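Local coordinates for protein glycoside Hydrolase (Bacteroides uniformis, PDB 5T99) that probably hydrolyses terminal beta-galactosides of agarose-derived oligosaccharides, and binds the galactose mimic d-galacto-isofagomine in its pocket, at residues K90-D95 and E145-A150; V116-V121 and T138-I143; P628-T633 and K674-W679; C635-L640 and K649-R654. All blocks are in the same frame, centred on the assembly; numbering follows the deposited sequence.

The four contacts fall into two pairs at opposite sides of the chain's centre, contact 1 lying about 63 Å, centre to centre, from contact 3. Contacts 1 and 2, with centres 8 Å apart, belong to the family 2 sugar-binding domain; there strands 86-93, 146-153 and 114-118 lie next to one another in an antiparallel sheet, and contact 2 is nested inside the loop that contact 1 closes. Later in the chain, contact 3 closes a loop around contact 4, their centres 9 Å apart, within the DUF4982 region. Contacts 3 and 4 sit in two separate antiparallel sheets, 613-616/626-633/677-682 and a four-stranded one. Both pairs thus build beta modules remote from each other in this multidomain hydrolase.

Contact 1 of 4, residues K90-D95 and E145-A150; sequences KTFIGD and EENVLA
Phe92 and Asn147 face each other as a hydrogen-bonded pair of neighbouring antiparallel strands, 86-93 and 146-153, in the six-stranded sheet of the sugar-binding domain. Backbone bonds run in a regular ladder: Lys90 N to Leu149 O, Leu149 N to Lys90 O, Phe92 N to Asn147 O, then Gly94 N to Glu145 O at 3.1 Å. Apolar contact centres on the buried Phe92 ring. Its CG lies between backbone N and carbonyl carbon (chi1 61°), which brings one ring face across to Asn147 CB, 3.7 Å from the centroid in a CH-pi contact; Leu149 CB meets the ring edge, 4.1 Å from Phe92 CE2. Phe30 adds an edge-to-face ring. On the exposed Thr91 and Ile93 side, the bent Glu146 chain lays its carboxylate beside their methyls, OE1 3.2 Å from Thr91 CG2. The Asn147 amide is held at both ends: OD1 takes the Lys142 N-H, and ND2 reaches Phe92 O at 3.2 Å. Asn147 N reaches that oxygen from the opposite face of the carbonyl plane.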
loop_
_atom_site.group_PDB
_atom_site.type_symbol
_atom_site.label_atom_id
_atom_site.label_comp_id
_atom_site.label_asym_id
_atom_site.label_seq_id
_atom_site.Cartn_x
_atom_site.Cartn_y
_atom_site.Cartn_z
ATOM N N LYS A 90 -24.199 15.640 -1.005
ATOM C CA LYS A 90 -24.963 14.693 -1.807
ATOM C C LYS A 90 -26.426 14.816 -1.422
ATOM O O LYS A 90 -26.754 14.828 -0.243
ATOM C CB LYS A 90 -24.476 13.262 -1.588
ATOM C CG LYS A 90 -25.275 12.216 -2.357
ATOM C CD LYS A 90 -24.582 10.863 -2.398
ATOM C CE LYS A 90 -25.446 9.819 -3.102
ATOM N NZ LYS A 90 -24.791 8.487 -3.234
ATOM N N THR A 91 -27.290 14.903 -2.434
ATOM C CA THR A 91 -28.724 15.109 -2.247
ATOM C C THR A 91 -29.426 13.856 -2.761
ATOM O O THR A 91 -29.145 13.416 -3.877
ATOM C CB THR A 91 -29.204 16.377 -3.004
ATOM O OG1 THR A 91 -28.450 17.511 -2.559
ATOM C CG2 THR A 91 -30.683 16.658 -2.777
ATOM N N PHE A 92 -30.319 13.282 -1.955
ATOM C CA PHE A 92 -30.924 11.985 -2.276
ATOM C C PHE A 92 -32.318 11.832 -1.676
ATOM O O PHE A 92 -32.586 12.325 -0.579
ATOM C CB PHE A 92 -30.010 10.824 -1.811
ATOM C CG PHE A 92 -29.747 10.794 -0.320
ATOM C CD1 PHE A 92 -30.483 9.961 0.517
ATOM C CD2 PHE A 92 -28.771 11.611 0.249
ATOM C CE1 PHE A 92 -30.248 9.942 1.887
ATOM C CE2 PHE A 92 -28.530 11.592 1.618
ATOM C CZ PHE A 92 -29.266 10.752 2.438
ATOM N N ILE A 93 -33.192 11.135 -2.409
ATOM C CA ILE A 93 -34.531 10.791 -1.924
ATOM C C ILE A 93 -34.404 9.676 -0.884
ATOM O O ILE A 93 -33.672 8.706 -1.088
ATOM C CB ILE A 93 -35.466 10.287 -3.058
ATOM C CG1 ILE A 93 -35.677 11.352 -4.145
ATOM C CG2 ILE A 93 -36.822 9.834 -2.500
ATOM C CD1 ILE A 93 -36.543 12.521 -3.721
ATOM N N GLY A 94 -35.124 9.815 0.221
ATOM C CA GLY A 94 -35.305 8.713 1.151
ATOM C C GLY A 94 -36.116 7.601 0.516
ATOM O O GLY A 94 -37.343 7.671 0.433
ATOM N N ASP A 95 -35.417 6.577 0.049
ATOM C CA ASP A 95 -36.044 5.415 -0.570
ATOM C C ASP A 95 -37.090 4.792 0.359
ATOM O O ASP A 95 -36.901 4.723 1.591
ATOM C CB ASP A 95 -34.975 4.387 -0.931
ATOM C CG ASP A 95 -35.350 3.546 -2.111
ATOM O OD1 ASP A 95 -36.422 2.894 -2.083
ATOM O OD2 ASP A 95 -34.541 3.523 -3.060
ATOM N N GLU A 145 -38.876 12.301 0.654
ATOM C CA GLU A 145 -38.499 13.700 0.479
ATOM C C GLU A 145 -36.992 13.741 0.239
ATOM O O GLU A 145 -36.307 12.709 0.337
ATOM C CB GLU A 145 -38.835 14.519 1.729
ATOM C CG GLU A 145 -40.316 14.595 2.081
ATOM C CD GLU A 145 -40.566 15.221 3.453
ATOM O OE1 GLU A 145 -39.882 16.208 3.821
ATOM O OE2 GLU A 145 -41.461 14.726 4.173
ATOM N N GLU A 146 -36.474 14.931 -0.063
ATOM C CA GLU A 146 -35.047 15.107 -0.309
ATOM C C GLU A 146 -34.259 15.151 0.998
ATOM O O GLU A 146 -34.758 15.627 2.017
ATOM C CB GLU A 146 -34.795 16.361 -1.150
ATOM C CG GLU A 146 -35.212 16.204 -2.611
ATOM C CD GLU A 146 -34.342 15.225 -3.395
ATOM O OE1 GLU A 146 -33.294 14.777 -2.884
ATOM O OE2 GLU A 146 -34.703 14.896 -4.541
ATOM N N ASN A 147 -33.037 14.617 0.949
ATOM C CA ASN A 147 -32.095 14.619 2.069
ATOM C C ASN A 147 -30.761 15.142 1.574
ATOM O O ASN A 147 -30.432 14.972 0.411
ATOM C CB ASN A 147 -31.880 13.210 2.633
ATOM C CG ASN A 147 -33.139 12.606 3.204
ATOM O OD1 ASN A 147 -33.345 12.607 4.421
ATOM N ND2 ASN A 147 -33.992 12.085 2.337
ATOM N N VAL A 148 -29.989 15.753 2.467
ATOM C CA VAL A 148 -28.707 16.359 2.120
ATOM C C VAL A 148 -27.639 15.946 3.134
ATOM O O VAL A 148 -27.653 16.374 4.300
ATOM C CB VAL A 148 -28.823 17.906 2.051
ATOM C CG1 VAL A 148 -27.470 18.560 1.804
ATOM C CG2 VAL A 148 -29.809 18.326 0.958
ATOM N N LEU A 149 -26.711 15.123 2.665
ATOM C CA LEU A 149 -25.528 14.773 3.419
ATOM C C LEU A 149 -24.408 15.728 3.014
ATOM O O LEU A 149 -24.063 15.806 1.826
ATOM C CB LEU A 149 -25.125 13.320 3.126
ATOM C CG LEU A 149 -23.935 12.745 3.897
ATOM C CD1 LEU A 149 -24.162 12.857 5.393
ATOM C CD2 LEU A 149 -23.696 11.303 3.469
ATOM N N ALA A 150 -23.853 16.438 4.005
ATOM C CA ALA A 150 -22.788 17.422 3.795
ATOM C C ALA A 150 -21.559 17.049 4.603
ATOM O O ALA A 150 -21.673 16.744 5.780
ATOM C CB ALA A 150 -23.259 18.808 4.205
#

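Contact 2 of 4, residues V116-V121 and T138-I143; sequences VWINGV and TKYLKI
Asn119 turns its amide to Tyr140 by setting CG anti to its own carbonyl carbon (chi1 -61°), and Tyr140 holds its ring in the same sense (chi1 -48°), which brings the ring against Ile118 and Val121. The amide nitrogen ND2 of Asn119 donates to Tyr140 O at 2.9 Å. The bond is bent (134° at the hydrogen); the oxygen lies in the amide plane of Asn119, while ND2 stands above the carbonyl plane of Tyr140. Ile118 approaches obliquely, its CG2 branch 3.6 Å from Tyr140 CD2. Val121 crosses the ring at about a right angle and places CG1 over one face, 4.3 Å from the centroid in a CH-pi contact, with Lys139 CB above the other face. Ile118, Asn119 and Val121 belong to a type I' turn, the tight two-residue connection between strands 114-118 and 121-126, closed by paired backbone bonds between Ile118 and Val121. Gly120 has backbone angles at which any side chain would collide with the carbonyl oxygen before it. The segment 138-143 is irregular and leads from strand 133-136 towards strand 146-153. Both ends of the Asn119 amide also reach that later strand: OD1 accepts from Val148 N, and ND2 donates to Asn147 OD1 as well. The aliphatic part of Lys142 crosses the same amide, with CE 3.9 Å from Asn119 ND2.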
loop_
_atom_site.group_PDB
_atom_site.type_symbol
_atom_site.label_atom_id
_atom_site.label_comp_id
_atom_site.label_asym_id
_atom_site.label_seq_id
_atom_site.Cartn_x
_atom_site.Cartn_y
_atom_site.Cartn_z
ATOM N N VAL A 116 -19.468 16.301 9.610
ATOM C CA VAL A 116 -20.549 15.748 8.782
ATOM C C VAL A 116 -21.922 16.164 9.303
ATOM O O VAL A 116 -22.171 16.127 10.512
ATOM C CB VAL A 116 -20.475 14.201 8.672
ATOM C CG1 VAL A 116 -21.558 13.665 7.738
ATOM C CG2 VAL A 116 -19.094 13.765 8.188
ATOM N N TRP A 117 -22.794 16.554 8.369
ATOM C CA TRP A 117 -24.174 16.968 8.659
ATOM C C TRP A 117 -25.165 16.161 7.820
ATOM O O TRP A 117 -24.888 15.849 6.667
ATOM C CB TRP A 117 -24.387 18.454 8.330
ATOM C CG TRP A 117 -23.592 19.426 9.153
ATOM C CD1 TRP A 117 -24.002 20.074 10.288
ATOM C CD2 TRP A 117 -22.263 19.885 8.891
ATOM N NE1 TRP A 117 -23.005 20.898 10.752
ATOM C CE2 TRP A 117 -21.929 20.808 9.906
ATOM C CE3 TRP A 117 -21.320 19.606 7.892
ATOM C CZ2 TRP A 117 -20.681 21.453 9.953
ATOM C CZ3 TRP A 117 -20.085 20.254 7.933
ATOM C CH2 TRP A 117 -19.777 21.161 8.957
ATOM N N ILE A 118 -26.322 15.855 8.400
ATOM C CA ILE A 118 -27.461 15.294 7.648
ATOM C C ILE A 118 -28.674 16.222 7.858
ATOM O O ILE A 118 -29.099 16.475 8.997
ATOM C CB ILE A 118 -27.766 13.804 8.001
ATOM C CG1 ILE A 118 -28.913 13.242 7.144
ATOM C CG2 ILE A 118 -28.112 13.618 9.466
ATOM C CD1 ILE A 118 -28.571 13.062 5.686
ATOM N N ASN A 119 -29.196 16.750 6.751
ATOM C CA ASN A 119 -30.300 17.717 6.781
ATOM C C ASN A 119 -30.063 18.880 7.768
ATOM O O ASN A 119 -30.970 19.279 8.512
ATOM C CB ASN A 119 -31.616 16.986 7.065
ATOM C CG ASN A 119 -31.948 15.970 5.991
ATOM O OD1 ASN A 119 -31.654 16.187 4.818
ATOM N ND2 ASN A 119 -32.565 14.851 6.386
ATOM N N GLY A 120 -28.830 19.395 7.766
ATOM C CA GLY A 120 -28.417 20.463 8.672
ATOM C C GLY A 120 -27.955 20.072 10.074
ATOM O O GLY A 120 -27.327 20.887 10.739
ATOM N N VAL A 121 -28.249 18.860 10.548
ATOM C CA VAL A 121 -27.852 18.470 11.901
ATOM C C VAL A 121 -26.483 17.816 11.883
ATOM O O VAL A 121 -26.271 16.842 11.169
ATOM C CB VAL A 121 -28.847 17.496 12.550
ATOM C CG1 VAL A 121 -28.460 17.230 14.001
ATOM C CG2 VAL A 121 -30.265 18.043 12.466
ATOM N N THR A 138 -30.490 7.549 10.894
ATOM C CA THR A 138 -31.836 7.010 11.084
ATOM C C THR A 138 -32.866 8.027 11.585
ATOM O O THR A 138 -33.980 8.080 11.072
ATOM C CB THR A 138 -31.813 5.830 12.078
ATOM O OG1 THR A 138 -30.812 4.887 11.678
ATOM C CG2 THR A 138 -33.183 5.120 12.154
ATOM N N LYS A 139 -32.505 8.807 12.599
ATOM C CA LYS A 139 -33.456 9.740 13.229
ATOM C C LYS A 139 -33.795 10.963 12.365
ATOM O O LYS A 139 -34.872 11.529 12.512
ATOM C CB LYS A 139 -32.941 10.198 14.599
ATOM C CG LYS A 139 -32.918 9.077 15.612
ATOM C CD LYS A 139 -32.257 9.490 16.915
ATOM C CE LYS A 139 -32.156 8.300 17.865
ATOM N NZ LYS A 139 -31.988 8.744 19.280
ATOM N N TYR A 140 -32.888 11.343 11.465
ATOM C CA TYR A 140 -33.039 12.536 10.640
ATOM C C TYR A 140 -33.461 12.251 9.195
ATOM O O TYR A 140 -33.742 13.187 8.441
ATOM C CB TYR A 140 -31.729 13.307 10.650
ATOM C CG TYR A 140 -31.174 13.475 12.046
ATOM C CD1 TYR A 140 -31.858 14.240 13.003
ATOM C CD2 TYR A 140 -29.985 12.849 12.429
ATOM C CE1 TYR A 140 -31.362 14.391 14.292
ATOM C CE2 TYR A 140 -29.481 12.994 13.714
ATOM C CZ TYR A 140 -30.170 13.763 14.639
ATOM O OH TYR A 140 -29.673 13.903 15.909
ATOM N N LEU A 141 -33.515 10.973 8.812
ATOM C CA LEU A 141 -33.825 10.586 7.434
ATOM C C LEU A 141 -35.281 10.867 7.110
ATOM O O LEU A 141 -36.159 10.519 7.882
ATOM C CB LEU A 141 -33.539 9.096 7.220
ATOM C CG LEU A 141 -33.731 8.498 5.821
ATOM C CD1 LEU A 141 -32.816 9.160 4.809
ATOM C CD2 LEU A 141 -33.481 7.001 5.863
ATOM N N LYS A 142 -35.514 11.484 5.957
ATOM C CA LYS A 142 -36.851 11.844 5.499
ATOM C C LYS A 142 -37.245 10.937 4.342
ATOM O O LYS A 142 -36.658 11.009 3.263
ATOM C CB LYS A 142 -36.871 13.302 5.041
ATOM C CG LYS A 142 -36.411 14.299 6.093
ATOM C CD LYS A 142 -36.486 15.731 5.565
ATOM C CE LYS A 142 -35.972 16.729 6.599
ATOM N NZ LYS A 142 -36.976 17.798 6.877
ATOM N N ILE A 143 -38.240 10.090 4.569
ATOM C CA ILE A 143 -38.677 9.115 3.570
ATOM C C ILE A 143 -39.550 9.820 2.529
ATOM O O ILE A 143 -40.456 10.570 2.887
ATOM C CB ILE A 143 -39.493 7.956 4.211
ATOM C CG1 ILE A 143 -38.695 7.241 5.320
ATOM C CG2 ILE A 143 -39.937 6.960 3.145
ATOM C CD1 ILE A 143 -37.371 6.648 4.873
#

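Contact 3 of 4, residues P628-T633 and K674-W679; sequences PVYVYT and KYRLSW
Val631 and Leu677 form a hydrogen-bonded pair in the antiparallel sheet 613-616/626-633/677-682, with Val631 N 2.7 Å from Leu677 O. Their face, shared with Trp679, is the buried, tight one: Val631 CG2 presses on Trp679 CZ3 at 3.5 Å, and Leu640 of strand 637-642 also touches Trp679, whose NE1 bonds to Gly648 O. On the opposite face Tyr630 and Ser678 are partly exposed. Past the paired strands the backbones part, and a water takes Thr633 N at 3.1 Å and gives to Tyr675 O at 2.7 Å. Extended from CG to NE, Arg676 runs beside Tyr632, CG 3.6 Å from ring atom CE1, while its guanidinium stands 87° to the Tyr630 ring. Its NE forms a salt bridge with Asp535; NH1 and NH2 donate to Tyr523 O and Asp524 O. A leucine in its place would probably leave Asp535 without its countercharge and both carbonyls without these donors. The sheet edge is therefore tied to helix 534-543 and the Tyr523-Asp524 loop by a buried charge beside Tyr630 and Tyr632.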
loop_
_atom_site.group_PDB
_atom_site.type_symbol
_atom_site.label_atom_id
_atom_site.label_comp_id
_atom_site.label_asym_id
_atom_site.label_seq_id
_atom_site.Cartn_x
_atom_site.Cartn_y
_atom_site.Cartn_z
ATOM N N PRO A 628 32.271 2.580 -15.127
ATOM C CA PRO A 628 32.115 1.480 -14.171
ATOM C C PRO A 628 30.846 0.710 -14.520
ATOM O O PRO A 628 29.779 1.318 -14.632
ATOM C CB PRO A 628 31.987 2.186 -12.807
ATOM C CG PRO A 628 32.272 3.626 -13.050
ATOM C CD PRO A 628 32.019 3.891 -14.498
ATOM N N VAL A 629 30.970 -0.594 -14.743
ATOM C CA VAL A 629 29.827 -1.411 -15.150
ATOM C C VAL A 629 29.538 -2.395 -14.034
ATOM O O VAL A 629 30.406 -3.171 -13.643
ATOM C CB VAL A 629 30.070 -2.135 -16.500
ATOM C CG1 VAL A 629 29.021 -3.214 -16.764
ATOM C CG2 VAL A 629 30.061 -1.121 -17.635
ATOM N N TYR A 630 28.308 -2.335 -13.529
ATOM C CA TYR A 630 27.836 -3.164 -12.427
ATOM C C TYR A 630 26.837 -4.186 -12.967
ATOM O O TYR A 630 26.033 -3.880 -13.859
ATOM C CB TYR A 630 27.186 -2.275 -11.367
ATOM C CG TYR A 630 28.140 -1.472 -10.477
ATOM C CD1 TYR A 630 27.633 -0.657 -9.463
ATOM C CD2 TYR A 630 29.537 -1.541 -10.614
ATOM C CE1 TYR A 630 28.473 0.082 -8.634
ATOM C CE2 TYR A 630 30.378 -0.823 -9.779
ATOM C CZ TYR A 630 29.841 -0.009 -8.795
ATOM O OH TYR A 630 30.674 0.712 -7.980
ATOM N N VAL A 631 26.931 -5.413 -12.465
ATOM C CA VAL A 631 25.975 -6.460 -12.804
ATOM C C VAL A 631 25.415 -7.039 -11.516
ATOM O O VAL A 631 26.174 -7.375 -10.600
ATOM C CB VAL A 631 26.609 -7.577 -13.664
ATOM C CG1 VAL A 631 25.697 -8.804 -13.759
ATOM C CG2 VAL A 631 26.930 -7.047 -15.057
ATOM N N TYR A 632 24.082 -7.139 -11.466
ATOM C CA TYR A 632 23.372 -7.784 -10.359
ATOM C C TYR A 632 22.771 -9.102 -10.852
ATOM O O TYR A 632 22.026 -9.121 -11.826
ATOM C CB TYR A 632 22.280 -6.856 -9.799
ATOM C CG TYR A 632 22.738 -5.441 -9.442
ATOM C CD1 TYR A 632 24.010 -5.195 -8.918
ATOM C CD2 TYR A 632 21.880 -4.349 -9.605
ATOM C CE1 TYR A 632 24.418 -3.912 -8.595
ATOM C CE2 TYR A 632 22.281 -3.059 -9.277
ATOM C CZ TYR A 632 23.551 -2.850 -8.775
ATOM O OH TYR A 632 23.956 -1.581 -8.449
ATOM N N THR A 633 23.119 -10.198 -10.196
ATOM C CA THR A 633 22.630 -11.514 -10.571
ATOM C C THR A 633 22.500 -12.378 -9.324
ATOM O O THR A 633 23.188 -12.144 -8.333
ATOM C CB THR A 633 23.581 -12.219 -11.571
ATOM O OG1 THR A 633 23.023 -13.480 -11.985
ATOM C CG2 THR A 633 24.939 -12.492 -10.950
ATOM N N LYS A 674 29.878 -8.140 -1.660
ATOM C CA LYS A 674 29.696 -9.374 -2.426
ATOM C C LYS A 674 28.395 -9.393 -3.232
ATOM O O LYS A 674 28.096 -10.398 -3.860
ATOM C CB LYS A 674 29.775 -10.609 -1.517
ATOM C CG LYS A 674 28.640 -10.821 -0.515
ATOM C CD LYS A 674 28.864 -12.141 0.214
ATOM C CE LYS A 674 27.933 -12.343 1.407
ATOM N NZ LYS A 674 28.487 -13.324 2.397
ATOM N N TYR A 675 27.640 -8.298 -3.237
ATOM C CA TYR A 675 26.306 -8.276 -3.827
ATOM C C TYR A 675 26.251 -7.618 -5.210
ATOM O O TYR A 675 25.182 -7.552 -5.808
ATOM C CB TYR A 675 25.341 -7.586 -2.849
ATOM C CG TYR A 675 25.389 -8.225 -1.477
ATOM C CD1 TYR A 675 24.753 -9.444 -1.235
ATOM C CD2 TYR A 675 26.106 -7.637 -0.433
ATOM C CE1 TYR A 675 24.814 -10.046 0.014
ATOM C CE2 TYR A 675 26.176 -8.231 0.818
ATOM C CZ TYR A 675 25.530 -9.431 1.044
ATOM O OH TYR A 675 25.598 -10.024 2.291
ATOM N N ARG A 676 27.396 -7.121 -5.689
ATOM C CA ARG A 676 27.538 -6.567 -7.031
ATOM C C ARG A 676 28.784 -7.152 -7.699
ATOM O O ARG A 676 29.762 -7.460 -7.023
ATOM C CB ARG A 676 27.681 -5.049 -6.981
ATOM C CG ARG A 676 26.791 -4.375 -5.969
ATOM C CD ARG A 676 26.867 -2.873 -6.090
ATOM N NE ARG A 676 26.101 -2.228 -5.032
ATOM C CZ ARG A 676 25.676 -0.970 -5.061
ATOM N NH1 ARG A 676 25.893 -0.190 -6.122
ATOM N NH2 ARG A 676 25.002 -0.487 -4.021
ATOM N N LEU A 677 28.713 -7.320 -9.022
ATOM C CA LEU A 677 29.847 -7.713 -9.858
ATOM C C LEU A 677 30.206 -6.499 -10.687
ATOM O O LEU A 677 29.313 -5.795 -11.145
ATOM C CB LEU A 677 29.480 -8.873 -10.786
ATOM C CG LEU A 677 29.023 -10.189 -10.164
ATOM C CD1 LEU A 677 28.668 -11.173 -11.259
ATOM C CD2 LEU A 677 30.087 -10.776 -9.257
ATOM N N SER A 678 31.497 -6.241 -10.882
ATOM C CA SER A 678 31.915 -4.982 -11.509
ATOM C C SER A 678 33.090 -5.100 -12.480
ATOM O O SER A 678 34.012 -5.895 -12.288
ATOM C CB SER A 678 32.244 -3.936 -10.434
ATOM O OG SER A 678 33.135 -4.476 -9.482
ATOM N N TRP A 679 33.029 -4.269 -13.514
ATOM C CA TRP A 679 34.079 -4.133 -14.514
ATOM C C TRP A 679 34.357 -2.649 -14.701
ATOM O O TRP A 679 33.445 -1.826 -14.553
ATOM C CB TRP A 679 33.609 -4.714 -15.855
ATOM C CG TRP A 679 33.492 -6.213 -15.913
ATOM C CD1 TRP A 679 34.386 -7.081 -16.467
ATOM C CD2 TRP A 679 32.401 -7.012 -15.436
ATOM N NE1 TRP A 679 33.928 -8.371 -16.351
ATOM C CE2 TRP A 679 32.711 -8.357 -15.728
ATOM C CE3 TRP A 679 31.194 -6.720 -14.788
ATOM C CZ2 TRP A 679 31.859 -9.415 -15.388
ATOM C CZ3 TRP A 679 30.349 -7.766 -14.452
ATOM C CH2 TRP A 679 30.681 -9.100 -14.754
HETATM O O HOH W 1 23.673 -9.140 -7.323
#

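Contact 4 of 4, residues C635-L640 and K649-R654; sequences CYEAEL and KRVKGR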
loop_
_atom_site.group_PDB
_atom_site.type_symbol
_atom_site.label_atom_id
_atom_site.label_comp_id
_atom_site.label_asym_id
_atom_site.label_seq_id
_atom_site.Cartn_x
_atom_site.Cartn_y
_atom_site.Cartn_z
ATOM N N CYS A 635 22.982 -15.651 -9.928
ATOM C CA CYS A 635 23.784 -16.787 -10.407
ATOM C C CYS A 635 25.203 -16.806 -9.826
ATOM O O CYS A 635 25.705 -15.809 -9.322
ATOM C CB CYS A 635 23.852 -16.778 -11.936
ATOM S SG CYS A 635 22.241 -16.821 -12.745
ATOM N N TYR A 636 25.835 -17.963 -9.908
ATOM C CA TYR A 636 27.168 -18.164 -9.365
ATOM C C TYR A 636 28.212 -17.155 -9.901
ATOM O O TYR A 636 29.047 -16.667 -9.126
ATOM C CB TYR A 636 27.600 -19.601 -9.635
ATOM C CG TYR A 636 29.042 -19.884 -9.351
ATOM C CD1 TYR A 636 29.478 -20.130 -8.049
ATOM C CD2 TYR A 636 29.981 -19.916 -10.384
ATOM C CE1 TYR A 636 30.815 -20.389 -7.782
ATOM C CE2 TYR A 636 31.312 -20.184 -10.128
ATOM C CZ TYR A 636 31.730 -20.414 -8.827
ATOM O OH TYR A 636 33.064 -20.672 -8.571
ATOM N N GLU A 637 28.150 -16.840 -11.198
ATOM C CA GLU A 637 29.097 -15.900 -11.841
ATOM C C GLU A 637 28.504 -15.208 -13.072
ATOM O O GLU A 637 27.452 -15.599 -13.563
ATOM C CB GLU A 637 30.384 -16.627 -12.260
ATOM C CG GLU A 637 30.225 -17.537 -13.477
ATOM C CD GLU A 637 31.429 -18.430 -13.722
ATOM O OE1 GLU A 637 31.255 -19.514 -14.332
ATOM O OE2 GLU A 637 32.549 -18.052 -13.308
ATOM N N ALA A 638 29.205 -14.204 -13.578
ATOM C CA ALA A 638 28.827 -13.564 -14.827
ATOM C C ALA A 638 30.045 -13.109 -15.622
ATOM O O ALA A 638 31.104 -12.839 -15.053
ATOM C CB ALA A 638 27.905 -12.390 -14.566
ATOM N N GLU A 639 29.865 -13.027 -16.942
ATOM C CA GLU A 639 30.921 -12.654 -17.885
ATOM C C GLU A 639 30.398 -11.537 -18.763
ATOM O O GLU A 639 29.290 -11.628 -19.274
ATOM C CB GLU A 639 31.329 -13.859 -18.748
ATOM C CG GLU A 639 32.572 -13.627 -19.614
ATOM C CD GLU A 639 33.166 -14.902 -20.206
ATOM O OE1 GLU A 639 32.483 -15.947 -20.236
ATOM O OE2 GLU A 639 34.328 -14.852 -20.655
ATOM N N LEU A 640 31.204 -10.489 -18.922
ATOM C CA LEU A 640 30.843 -9.302 -19.691
ATOM C C LEU A 640 31.522 -9.354 -21.069
ATOM O O LEU A 640 32.683 -9.767 -21.184
ATOM C CB LEU A 640 31.282 -8.057 -18.914
ATOM C CG LEU A 640 30.719 -6.696 -19.315
ATOM C CD1 LEU A 640 29.205 -6.662 -19.160
ATOM C CD2 LEU A 640 31.338 -5.583 -18.482
ATOM N N LYS A 649 35.406 -13.060 -16.511
ATOM C CA LYS A 649 34.430 -13.621 -15.585
ATOM C C LYS A 649 34.539 -12.878 -14.259
ATOM O O LYS A 649 35.608 -12.378 -13.910
ATOM C CB LYS A 649 34.715 -15.113 -15.343
ATOM C CG LYS A 649 34.158 -16.067 -16.403
ATOM C CD LYS A 649 34.887 -17.415 -16.491
ATOM C CE LYS A 649 35.407 -17.940 -15.148
ATOM N NZ LYS A 649 35.839 -19.364 -15.229
ATOM N N ARG A 650 33.427 -12.809 -13.532
ATOM C CA ARG A 650 33.440 -12.403 -12.128
ATOM C C ARG A 650 32.483 -13.256 -11.292
ATOM O O ARG A 650 31.281 -13.325 -11.570
ATOM C CB ARG A 650 33.153 -10.909 -11.996
ATOM C CG ARG A 650 34.426 -10.073 -11.885
ATOM C CD ARG A 650 34.348 -8.849 -12.750
ATOM N NE ARG A 650 35.623 -8.137 -12.909
ATOM C CZ ARG A 650 36.620 -8.514 -13.714
ATOM N NH1 ARG A 650 37.705 -7.762 -13.801
ATOM N NH2 ARG A 650 36.558 -9.637 -14.424
ATOM N N VAL A 651 33.044 -13.918 -10.280
ATOM C CA VAL A 651 32.300 -14.855 -9.442
ATOM C C VAL A 651 31.713 -14.087 -8.255
ATOM O O VAL A 651 32.430 -13.349 -7.575
ATOM C CB VAL A 651 33.216 -15.997 -8.961
ATOM C CG1 VAL A 651 32.460 -16.975 -8.061
ATOM C CG2 VAL A 651 33.833 -16.716 -10.157
ATOM N N LYS A 652 30.412 -14.251 -8.019
ATOM C CA LYS A 652 29.751 -13.584 -6.891
ATOM C C LYS A 652 30.239 -14.181 -5.574
ATOM O O LYS A 652 30.330 -15.400 -5.446
ATOM C CB LYS A 652 28.236 -13.707 -6.991
ATOM C CG LYS A 652 27.509 -12.699 -6.133
ATOM C CD LYS A 652 26.024 -12.716 -6.415
ATOM C CE LYS A 652 25.274 -11.782 -5.494
ATOM N NZ LYS A 652 23.817 -11.995 -5.663
ATOM N N GLY A 653 30.572 -13.316 -4.613
ATOM C CA GLY A 653 31.161 -13.751 -3.332
ATOM C C GLY A 653 32.676 -13.863 -3.331
ATOM O O GLY A 653 33.260 -14.251 -2.330
ATOM N N ARG A 654 33.304 -13.508 -4.447
ATOM C CA ARG A 654 34.742 -13.691 -4.643
ATOM C C ARG A 654 35.352 -12.428 -5.248
ATOM O O ARG A 654 36.264 -11.843 -4.676
ATOM C CB ARG A 654 34.968 -14.907 -5.531
ATOM C CG ARG A 654 36.408 -15.369 -5.671
ATOM C CD ARG A 654 36.439 -16.782 -6.250
ATOM N NE ARG A 654 37.597 -17.052 -7.107
ATOM C CZ ARG A 654 37.799 -16.554 -8.335
ATOM N NH1 ARG A 654 36.942 -15.699 -8.899
ATOM N NH2 ARG A 654 38.895 -16.900 -9.007
HETATM O O HOH W 2 29.433 -17.572 -6.435
#
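Val651 sets its CG1 branch over one face of the Tyr636 ring, 3.9 Å from the centroid in a CH-pi contact offset toward the rim. CG1 stands anti to the backbone N (chi1 179°), which sends it to Tyr636 and leaves CG2 for Glu637, 3.7 Å from OE2. Beside it Lys649 brings its CE within 3.4 Å of Glu637 OE2, while NZ stays 4.0 Å from that oxygen, beyond salt-bridge range. Backbone bonds hold these side chains in place: Arg650 N to Ala638 O at 2.8 Å, Ala638 N to Arg650 O at 3.0 Å, and Lys652 N to Tyr636 O. The paired residues belong to the beta hairpin 637-642/645-651, with Tyr636 and Lys652 just past the strand ends. On its other side, Tyr636 and Glu637 both face Tyr693 of strand 687-693, a classic beta bulge. Further out, Asp655 accepts from Val651 N, Lys652 NZ bonds to Thr633 O, and Arg650 makes a cation-pi contact with Trp679. An alanine at Val651 removes both methyls, and the Tyr636 ring would probably lose the cover on that face and be freer to turn. Glu637 and Lys649 are likely to attract each other only loosely, so the pairing probably rests more on backbone bonds and apolar contact than on charge.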